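Local coordinates for protein beta-galactosidase (Streptococcus pneumoniae, PDB 4CUB) that binds a galactose-containing sugar through a carbohydrate-binding module of the galactose-binding-like beta-sandwich fold, probably as an accessory domain of a beta-galactosidase, at residues Asp24-Asp29 with Thr50-Ser55; Pro45-Thr50 with Ser172-Gln177. All coordinates share one frame; numbering follows the deposited sequence.

Contact 1: Asp24-Asp29 with Thr50-Ser55; sequences DSNPSD and TNWNRS. With GAL (beta-D-galactopyranose), chain C; EDO (1,2-ethanediol), chain G.
Asp24-Asp29 and Thr50-Ser55 are two loops at the sugar-binding edge of a galactose-binding-like beta-sandwich, and each folds into a beta turn, type I from Asn26 to Asp29 and type II from Asn51 to Arg54. Charge pairing holds one end. Arg54, bent at chi2 and chi3, turns its guanidinium side-on to Asp24: NE reaches OD2 almost straight (173°) and NH2 takes the syn lone pair of OD1, both at 2.9 Å, with the two planes 42° apart. Ser25 O lies over one guanidinium face. In the middle a backbone bond runs from Asn26 N to Thr50 O (2.8 Å). At the sugar end bonds converge on one oxygen. Thr50 OG1 donates to Asp29 OD2 from the anti side at 2.8 Å and accepts from Trp52 N in an ST turn, while Asn26 ND2 reaches the same OD2 from the opposite face of the carboxylate (3.0 Å). These bonds probably fix the carboxylate for galactose, whose O3 donates to Asp29 OD2 at 2.6 Å. An apolar contact adds to the site: Trp52, CG anti to its backbone N (chi1 178°), has GAL C5 3.3 Å above one indole face, toward the rim.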
ATOM      1  N   ASP A  24       2.121  -2.409  10.035  1.00 15.78           N
ATOM      2  CA  ASP A  24       1.304  -3.097  11.041  1.00 17.62           C
ATOM      3  C   ASP A  24      -0.116  -3.271  10.510  1.00 17.02           C
ATOM      4  O   ASP A  24      -0.513  -2.525   9.634  1.00 17.44           O
ATOM      5  CB  ASP A  24       1.258  -2.266  12.350  1.00 18.92           C
ATOM      6  CG  ASP A  24       0.660  -3.039  13.520  1.00 21.11           C
ATOM      7  OD1 ASP A  24       0.939  -4.258  13.654  1.00 22.32           O
ATOM      8  OD2 ASP A  24      -0.096  -2.425  14.306  1.00 22.13           O
ATOM      9  N   SER A  25      -0.883  -4.226  11.063  1.00 16.36           N
ATOM     10  CA  SER A  25      -2.258  -4.495  10.632  1.00 16.81           C
ATOM     11  C   SER A  25      -3.145  -5.035  11.759  1.00 17.38           C
ATOM     12  O   SER A  25      -2.654  -5.664  12.692  1.00 17.04           O
ATOM     13  CB  SER A  25      -2.292  -5.552   9.496  1.00 17.18           C
ATOM     14  OG  SER A  25      -1.336  -5.317   8.485  1.00 17.26           O
ATOM     15  N   ASN A  26      -4.456  -4.816  11.641  1.00 17.54           N
ATOM     16  CA  ASN A  26      -5.444  -5.618  12.353  1.00 17.99           C
ATOM     17  C   ASN A  26      -5.341  -7.053  11.841  1.00 18.67           C
ATOM     18  O   ASN A  26      -5.501  -7.290  10.637  1.00 18.29           O
ATOM     19  CB  ASN A  26      -6.844  -5.075  12.082  1.00 18.77           C
ATOM     20  CG  ASN A  26      -7.917  -5.783  12.888  1.00 18.72           C
ATOM     21  OD1 ASN A  26      -7.626  -6.451  13.870  1.00 18.97           O
ATOM     22  ND2 ASN A  26      -9.168  -5.616  12.486  1.00 18.73           N
ATOM     23  N   PRO A  27      -5.042  -8.018  12.741  1.00 18.27           N
ATOM     24  CA  PRO A  27      -4.726  -9.371  12.301  1.00 17.53           C
ATOM     25  C   PRO A  27      -5.747 -10.049  11.407  1.00 17.56           C
ATOM     26  O   PRO A  27      -5.351 -10.715  10.459  1.00 16.96           O
ATOM     27  CB  PRO A  27      -4.517 -10.120  13.624  1.00 18.36           C
ATOM     28  CG  PRO A  27      -3.909  -9.058  14.499  1.00 18.49           C
ATOM     29  CD  PRO A  27      -4.773  -7.856  14.182  1.00 17.68           C
ATOM     30  N   SER A  28      -7.039  -9.831  11.635  1.00 17.78           N
ATOM     31  CA  SER A  28      -8.048 -10.395  10.740  1.00 18.29           C
ATOM     32  C   SER A  28      -8.210  -9.616   9.418  1.00 18.37           C
ATOM     33  O   SER A  28      -8.959 -10.065   8.544  1.00 19.53           O
ATOM     34  CB  SER A  28      -9.402 -10.490  11.452  1.00 19.04           C
ATOM     35  OG  SER A  28      -9.792  -9.205  11.882  1.00 21.36           O
ATOM     36  N   ASP A  29      -7.509  -8.482   9.269  1.00 17.12           N
ATOM     37  CA  ASP A  29      -7.427  -7.729   7.990  1.00 16.27           C
ATOM     38  C   ASP A  29      -5.996  -7.673   7.407  1.00 16.08           C
ATOM     39  O   ASP A  29      -5.403  -6.592   7.295  1.00 16.96           O
ATOM     40  CB  ASP A  29      -7.912  -6.300   8.164  1.00 16.00           C
ATOM     41  CG  ASP A  29      -9.344  -6.218   8.664  1.00 15.80           C
ATOM     42  OD1 ASP A  29     -10.174  -6.947   8.126  1.00 13.86           O
ATOM     43  OD2 ASP A  29      -9.608  -5.404   9.576  1.00 15.64           O
ATOM     44  N   THR A  50      -6.724  -3.159   7.320  1.00 15.46           N
ATOM     45  CA  THR A  50      -6.972  -2.025   8.238  1.00 15.17           C
ATOM     46  C   THR A  50      -5.957  -2.112   9.327  1.00 15.54           C
ATOM     47  O   THR A  50      -5.421  -3.188   9.566  1.00 14.45           O
ATOM     48  CB  THR A  50      -8.356  -2.021   8.958  1.00 15.37           C
ATOM     49  OG1 THR A  50      -8.331  -2.929  10.079  1.00 14.33           O
ATOM     50  CG2 THR A  50      -9.510  -2.378   8.021  1.00 14.26           C
ATOM     51  N   ASN A  51      -5.688  -0.980   9.987  1.00 15.90           N
ATOM     52  CA  ASN A  51      -5.054  -1.022  11.295  1.00 15.64           C
ATOM     53  C   ASN A  51      -6.020  -0.690  12.443  1.00 16.02           C
ATOM     54  O   ASN A  51      -5.644  -0.017  13.415  1.00 15.42           O
ATOM     55  CB  ASN A  51      -3.773  -0.164  11.334  1.00 17.15           C
ATOM     56  CG  ASN A  51      -4.027   1.332  11.141  1.00 17.44           C
ATOM     57  OD1 ASN A  51      -5.129   1.777  10.789  1.00 16.24           O
ATOM     58  ND2 ASN A  51      -2.981   2.126  11.394  1.00 17.50           N
ATOM     59  N   TRP A  52      -7.267  -1.162  12.337  1.00 16.46           N
ATOM     60  CA  TRP A  52      -8.293  -0.900  13.368  1.00 17.53           C
ATOM     61  C   TRP A  52      -7.827  -1.363  14.754  1.00 17.80           C
ATOM     62  O   TRP A  52      -7.470  -2.523  14.923  1.00 16.25           O
ATOM     63  CB  TRP A  52      -9.587  -1.629  13.007  1.00 18.94           C
ATOM     64  CG  TRP A  52     -10.753  -1.485  14.012  1.00 20.01           C
ATOM     65  CD1 TRP A  52     -11.693  -0.491  14.037  1.00 20.12           C
ATOM     66  CD2 TRP A  52     -11.127  -2.416  15.055  1.00 20.84           C
ATOM     67  NE1 TRP A  52     -12.611  -0.723  15.057  1.00 21.25           N
ATOM     68  CE2 TRP A  52     -12.286  -1.898  15.689  1.00 21.34           C
ATOM     69  CE3 TRP A  52     -10.592  -3.632  15.512  1.00 21.40           C
ATOM     70  CZ2 TRP A  52     -12.909  -2.547  16.770  1.00 22.65           C
ATOM     71  CZ3 TRP A  52     -11.198  -4.266  16.594  1.00 21.71           C
ATOM     72  CH2 TRP A  52     -12.354  -3.725  17.205  1.00 21.72           C
ATOM     73  N   ASN A  53      -7.807  -0.444  15.725  1.00 18.38           N
ATOM     74  CA  ASN A  53      -7.553  -0.775  17.120  1.00 18.35           C
ATOM     75  C   ASN A  53      -6.132  -1.251  17.330  1.00 19.00           C
ATOM     76  O   ASN A  53      -5.862  -1.963  18.280  1.00 19.72           O
ATOM     77  CB  ASN A  53      -8.534  -1.847  17.645  1.00 19.48           C
ATOM     78  CG  ASN A  53      -8.594  -1.894  19.169  1.00 21.17           C
ATOM     79  OD1 ASN A  53      -8.517  -0.854  19.821  1.00 22.61           O
ATOM     80  ND2 ASN A  53      -8.740  -3.091  19.738  1.00 20.24           N
ATOM     81  N   ARG A  54      -5.234  -0.867  16.432  1.00 19.08           N
ATOM     82  CA  ARG A  54      -3.801  -1.070  16.623  1.00 17.46           C
ATOM     83  C   ARG A  54      -3.239   0.157  17.380  1.00 18.64           C
ATOM     84  O   ARG A  54      -3.900   1.214  17.426  1.00 17.02           O
ATOM     85  CB  ARG A  54      -3.139  -1.296  15.267  1.00 16.79           C
ATOM     86  CG  ARG A  54      -3.697  -2.557  14.548  1.00 16.12           C
ATOM     87  CD  ARG A  54      -3.504  -3.816  15.424  1.00 15.48           C
ATOM     88  NE  ARG A  54      -2.110  -4.239  15.425  1.00 15.42           N
ATOM     89  CZ  ARG A  54      -1.620  -5.356  15.978  1.00 16.55           C
ATOM     90  NH1 ARG A  54      -2.402  -6.221  16.647  1.00 16.40           N
ATOM     91  NH2 ARG A  54      -0.323  -5.612  15.863  1.00 15.00           N
ATOM     92  N   SER A  55      -2.056   0.005  17.984  1.00 17.86           N
ATOM     93  CA  SER A  55      -1.498   1.031  18.880  1.00 20.81           C
ATOM     94  C   SER A  55      -0.962   2.304  18.213  1.00 20.66           C
ATOM     95  O   SER A  55      -1.066   3.397  18.766  1.00 22.10           O
ATOM     96  CB  SER A  55      -0.426   0.413  19.786  1.00 23.25           C
ATOM     97  OG  SER A  55       0.489  -0.337  19.021  1.00 23.89           O
TER
HETATM   98  C1  GAL C   2     -13.552  -5.022  13.165  1.00 26.78           C
HETATM   99  C2  GAL C   2     -12.980  -5.386  11.784  1.00 26.20           C
HETATM  100  C3  GAL C   2     -12.392  -4.150  11.079  1.00 23.46           C
HETATM  101  C4  GAL C   2     -13.390  -2.993  11.087  1.00 23.41           C
HETATM  102  C5  GAL C   2     -13.836  -2.692  12.524  1.00 23.03           C
HETATM  103  C6  GAL C   2     -14.943  -1.633  12.588  1.00 23.45           C
HETATM  104  O2  GAL C   2     -11.968  -6.361  11.919  1.00 25.76           O
HETATM  105  O3  GAL C   2     -12.009  -4.438   9.747  1.00 22.50           O
HETATM  106  O4  GAL C   2     -14.497  -3.298  10.256  1.00 19.03           O
HETATM  107  O5  GAL C   2     -14.387  -3.876  13.078  1.00 24.94           O
HETATM  108  O6  GAL C   2     -14.459  -0.327  12.373  1.00 23.21           O
HETATM  109  C1  EDO G2647     -10.998 -10.538   5.542  1.00 25.44           C
HETATM  110  O1  EDO G2647      -9.638 -10.820   5.894  1.00 23.23           O
HETATM  111  C2  EDO G2647     -11.458  -9.302   6.310  1.00 25.77           C
HETATM  112  O2  EDO G2647     -10.829  -8.125   5.773  1.00 24.09           O
HETATM  113  O   HOH W   1      -0.879   0.755  13.078  1.00 21.33           O
HETATM  114  O   HOH W   2       0.675  -0.256  15.723  1.00 22.71           O
HETATM  115  O   HOH W   3      -6.808  -4.944  16.098  1.00 30.19           O

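Contact 2: Pro45-Thr50 with Ser172-Gln177; sequences PANRWT and SITEVQ. With CA (calcium ion), chain E; GAL (beta-D-galactopyranose), chain C; EDO (1,2-ethanediol), chain G.
Trp49-Thr50 pair antiparallel with Ser172-Ile173 in the beta-sandwich, and Arg48, just before the pairing, runs along Ser172 out to the bound galactose. Arg48 CB lies near the Ile173 carbonyl oxygen. CG, set between the backbone N and carbonyl carbon (chi1 61°), starts an extended run to NE; CD passes Ser172 OG at 3.3 Å. NE donates to GAL O3 at 3.0 Å, and NH2 donates to GAL O4 at 2.7 Å with a weaker, longer bond to O3, so the guanidinium spans two neighbouring hydroxyls. The backbone behind it is tied by the hydrogen-bonded pair Trp49 and Ile173, N to O in both directions. Their side chains share the face turned to the sandwich interior, where Trp49 CE3 meets Ile173 CD1 and Met162 of strand 157-164 touches both; the indole NE1 meets Ser25 OG and the Asp24 carbonyl oxygen. The chain then turns a corner at Thr174, whose OG1 donates to Asn47 O (2.8 Å). A calcium ion bridges the segments, bound by Asn47 OD1, Thr174 O and Glu175 OE1, with Asn33 O, Leu38 O and Asp36 OD1 completing its six ligands. Asn47 OD1 lies 2.4 Å from the calcium.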
ATOM      1  N   PRO A  45     -18.414  -9.704   0.539  1.00 21.79           N
ATOM      2  CA  PRO A  45     -17.655 -10.095   1.716  1.00 21.14           C
ATOM      3  C   PRO A  45     -16.801  -8.942   2.268  1.00 20.66           C
ATOM      4  O   PRO A  45     -16.573  -7.941   1.582  1.00 21.01           O
ATOM      5  CB  PRO A  45     -16.772 -11.206   1.180  1.00 20.70           C
ATOM      6  CG  PRO A  45     -16.464 -10.756  -0.216  1.00 21.94           C
ATOM      7  CD  PRO A  45     -17.698 -10.027  -0.707  1.00 21.54           C
ATOM      8  N   ALA A  46     -16.360  -9.086   3.507  1.00 19.13           N
ATOM      9  CA  ALA A  46     -15.389  -8.175   4.079  1.00 17.50           C
ATOM     10  C   ALA A  46     -14.026  -8.528   3.469  1.00 16.67           C
ATOM     11  O   ALA A  46     -13.583  -9.678   3.506  1.00 15.49           O
ATOM     12  CB  ALA A  46     -15.375  -8.305   5.593  1.00 16.84           C
ATOM     13  N   ASN A  47     -13.394  -7.530   2.866  1.00 15.72           N
ATOM     14  CA  ASN A  47     -12.114  -7.705   2.206  1.00 15.57           C
ATOM     15  C   ASN A  47     -11.346  -6.415   2.283  1.00 15.29           C
ATOM     16  O   ASN A  47     -11.667  -5.460   1.573  1.00 16.51           O
ATOM     17  CB  ASN A  47     -12.293  -8.104   0.739  1.00 15.07           C
ATOM     18  CG  ASN A  47     -10.959  -8.305   0.046  1.00 15.06           C
ATOM     19  OD1 ASN A  47     -10.445  -7.395  -0.598  1.00 14.76           O
ATOM     20  ND2 ASN A  47     -10.362  -9.481   0.227  1.00 14.87           N
ATOM     21  N   ARG A  48     -10.326  -6.373   3.126  1.00 15.85           N
ATOM     22  CA  ARG A  48      -9.649  -5.090   3.412  1.00 15.74           C
ATOM     23  C   ARG A  48      -8.439  -5.249   4.292  1.00 15.27           C
ATOM     24  O   ARG A  48      -8.356  -6.190   5.077  1.00 15.56           O
ATOM     25  CB  ARG A  48     -10.624  -4.065   4.020  1.00 16.29           C
ATOM     26  CG  ARG A  48     -11.264  -4.458   5.355  1.00 16.71           C
ATOM     27  CD  ARG A  48     -12.306  -3.422   5.787  1.00 17.34           C
ATOM     28  NE  ARG A  48     -13.069  -3.825   6.972  1.00 17.41           N
ATOM     29  CZ  ARG A  48     -14.232  -4.473   6.932  1.00 17.79           C
ATOM     30  NH1 ARG A  48     -14.796  -4.810   5.758  1.00 17.52           N
ATOM     31  NH2 ARG A  48     -14.832  -4.804   8.071  1.00 16.09           N
ATOM     32  N   TRP A  49      -7.468  -4.361   4.111  1.00 15.13           N
ATOM     33  CA  TRP A  49      -6.436  -4.152   5.109  1.00 15.22           C
ATOM     34  C   TRP A  49      -6.958  -3.052   6.004  1.00 15.76           C
ATOM     35  O   TRP A  49      -7.567  -2.094   5.491  1.00 17.02           O
ATOM     36  CB  TRP A  49      -5.102  -3.689   4.490  1.00 13.73           C
ATOM     37  CG  TRP A  49      -4.148  -3.183   5.563  1.00 13.46           C
ATOM     38  CD1 TRP A  49      -3.279  -3.936   6.307  1.00 12.95           C
ATOM     39  CD2 TRP A  49      -4.009  -1.830   6.027  1.00 13.06           C
ATOM     40  NE1 TRP A  49      -2.593  -3.132   7.183  1.00 13.45           N
ATOM     41  CE2 TRP A  49      -3.026  -1.836   7.040  1.00 13.06           C
ATOM     42  CE3 TRP A  49      -4.614  -0.609   5.675  1.00 12.62           C
ATOM     43  CZ2 TRP A  49      -2.632  -0.661   7.730  1.00 13.02           C
ATOM     44  CZ3 TRP A  49      -4.211   0.562   6.347  1.00 12.61           C
ATOM     45  CH2 TRP A  49      -3.239   0.524   7.365  1.00 12.47           C
ATOM     46  N   THR A  50      -6.724  -3.159   7.320  1.00 15.46           N
ATOM     47  CA  THR A  50      -6.972  -2.025   8.238  1.00 15.17           C
ATOM     48  C   THR A  50      -5.957  -2.112   9.327  1.00 15.54           C
ATOM     49  O   THR A  50      -5.421  -3.188   9.566  1.00 14.45           O
ATOM     50  CB  THR A  50      -8.356  -2.021   8.958  1.00 15.37           C
ATOM     51  OG1 THR A  50      -8.331  -2.929  10.079  1.00 14.33           O
ATOM     52  CG2 THR A  50      -9.510  -2.378   8.021  1.00 14.26           C
ATOM     53  N   SER A 172      -8.370   2.178   6.394  1.00 14.90           N
ATOM     54  CA  SER A 172      -8.891   0.986   5.749  1.00 14.47           C
ATOM     55  C   SER A 172      -8.760   1.063   4.244  1.00 14.01           C
ATOM     56  O   SER A 172      -9.141   2.085   3.641  1.00 14.80           O
ATOM     57  CB  SER A 172     -10.376   0.817   6.118  1.00 13.95           C
ATOM     58  OG  SER A 172     -10.871  -0.405   5.599  1.00 13.49           O
ATOM     59  N   ILE A 173      -8.267  -0.022   3.638  1.00 13.15           N
ATOM     60  CA  ILE A 173      -8.080  -0.109   2.170  1.00 12.95           C
ATOM     61  C   ILE A 173      -8.558  -1.486   1.648  1.00 13.28           C
ATOM     62  O   ILE A 173      -8.069  -2.530   2.070  1.00 13.52           O
ATOM     63  CB  ILE A 173      -6.581   0.098   1.758  1.00 12.30           C
ATOM     64  CG1 ILE A 173      -6.084   1.504   2.110  1.00 12.50           C
ATOM     65  CG2 ILE A 173      -6.353  -0.164   0.272  1.00 12.28           C
ATOM     66  CD1 ILE A 173      -4.574   1.656   2.027  1.00 13.12           C
ATOM     67  N   THR A 174      -9.495  -1.494   0.719  1.00 13.57           N
ATOM     68  CA  THR A 174      -9.896  -2.777   0.131  1.00 14.04           C
ATOM     69  C   THR A 174      -8.959  -3.303  -0.986  1.00 13.77           C
ATOM     70  O   THR A 174      -8.780  -4.535  -1.141  1.00 13.64           O
ATOM     71  CB  THR A 174     -11.380  -2.777  -0.304  1.00 13.70           C
ATOM     72  OG1 THR A 174     -11.686  -4.061  -0.858  1.00 15.06           O
ATOM     73  CG2 THR A 174     -11.669  -1.713  -1.373  1.00 14.36           C
ATOM     74  N   GLU A 175      -8.322  -2.376  -1.715  1.00 13.87           N
ATOM     75  CA  GLU A 175      -7.481  -2.713  -2.873  1.00 14.38           C
ATOM     76  C   GLU A 175      -6.626  -1.517  -3.296  1.00 14.45           C
ATOM     77  O   GLU A 175      -7.089  -0.398  -3.274  1.00 14.33           O
ATOM     78  CB  GLU A 175      -8.376  -3.130  -4.058  1.00 14.75           C
ATOM     79  CG  GLU A 175      -7.681  -3.796  -5.248  1.00 15.13           C
ATOM     80  CD  GLU A 175      -7.187  -5.189  -4.943  1.00 15.17           C
ATOM     81  OE1 GLU A 175      -7.462  -5.703  -3.847  1.00 15.22           O
ATOM     82  OE2 GLU A 175      -6.475  -5.769  -5.781  1.00 16.90           O
ATOM     83  N   VAL A 176      -5.378  -1.769  -3.679  1.00 15.15           N
ATOM     84  CA  VAL A 176      -4.597  -0.785  -4.435  1.00 15.41           C
ATOM     85  C   VAL A 176      -4.322  -1.334  -5.833  1.00 16.50           C
ATOM     86  O   VAL A 176      -4.431  -2.550  -6.061  1.00 17.22           O
ATOM     87  CB  VAL A 176      -3.254  -0.427  -3.759  1.00 15.25           C
ATOM     88  CG1 VAL A 176      -3.470   0.019  -2.304  1.00 14.33           C
ATOM     89  CG2 VAL A 176      -2.282  -1.596  -3.847  1.00 14.05           C
ATOM     90  N   GLN A 177      -3.985  -0.435  -6.763  1.00 17.13           N
ATOM     91  CA  GLN A 177      -3.611  -0.803  -8.127  1.00 18.80           C
ATOM     92  C   GLN A 177      -2.535   0.147  -8.651  1.00 18.79           C
ATOM     93  O   GLN A 177      -2.687   1.369  -8.599  1.00 19.07           O
ATOM     94  CB  GLN A 177      -4.825  -0.788  -9.071  1.00 18.07           C
ATOM     95  CG  GLN A 177      -5.918  -1.773  -8.698  1.00 18.18           C
ATOM     96  CD  GLN A 177      -7.072  -1.782  -9.690  1.00 19.24           C
ATOM     97  OE1 GLN A 177      -7.428  -0.747 -10.272  1.00 20.67           O
ATOM     98  NE2 GLN A 177      -7.658  -2.952  -9.892  1.00 18.75           N
TER
HETATM   99 CA    CA E2645      -8.802  -6.605  -2.133  1.00 15.58          CA
HETATM  100  C1  GAL C   2     -13.552  -5.022  13.165  1.00 26.78           C
HETATM  101  C2  GAL C   2     -12.980  -5.386  11.784  1.00 26.20           C
HETATM  102  C3  GAL C   2     -12.392  -4.150  11.079  1.00 23.46           C
HETATM  103  C4  GAL C   2     -13.390  -2.993  11.087  1.00 23.41           C
HETATM  104  C5  GAL C   2     -13.836  -2.692  12.524  1.00 23.03           C
HETATM  105  C6  GAL C   2     -14.943  -1.633  12.588  1.00 23.45           C
HETATM  106  O2  GAL C   2     -11.968  -6.361  11.919  1.00 25.76           O
HETATM  107  O3  GAL C   2     -12.009  -4.438   9.747  1.00 22.50           O
HETATM  108  O4  GAL C   2     -14.497  -3.298  10.256  1.00 19.03           O
HETATM  109  O5  GAL C   2     -14.387  -3.876  13.078  1.00 24.94           O
HETATM  110  O6  GAL C   2     -14.459  -0.327  12.373  1.00 23.21           O
HETATM  111  C1  EDO G2647     -10.998 -10.538   5.542  1.00 25.44           C
HETATM  112  O1  EDO G2647      -9.638 -10.820   5.894  1.00 23.23           O
HETATM  113  C2  EDO G2647     -11.458  -9.302   6.310  1.00 25.77           C
HETATM  114  O2  EDO G2647     -10.829  -8.125   5.773  1.00 24.09           O

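Overall arrangement
Both contacts contribute to one galactose site, to which Asp86 also belongs. Contact 2 is the buried one, with its centre about 10 Å from the chain centre: strand pairing, apolar side chains and a metal join segments far apart in sequence. Contact 1, its centre about 14 Å from the chain centre and only partly buried, joins loops closer along the chain through a salt bridge, side-chain hydrogen bonds and waters. Thr50 belongs to both, ending the strand of one and opening the loop of the other. A second join is the packing of Asp29 CB on Arg48 O at 3.1 Å. Around the sugar the roles are complementary, contact 1 giving an acceptor and an aromatic face, contact 2 a cationic donor.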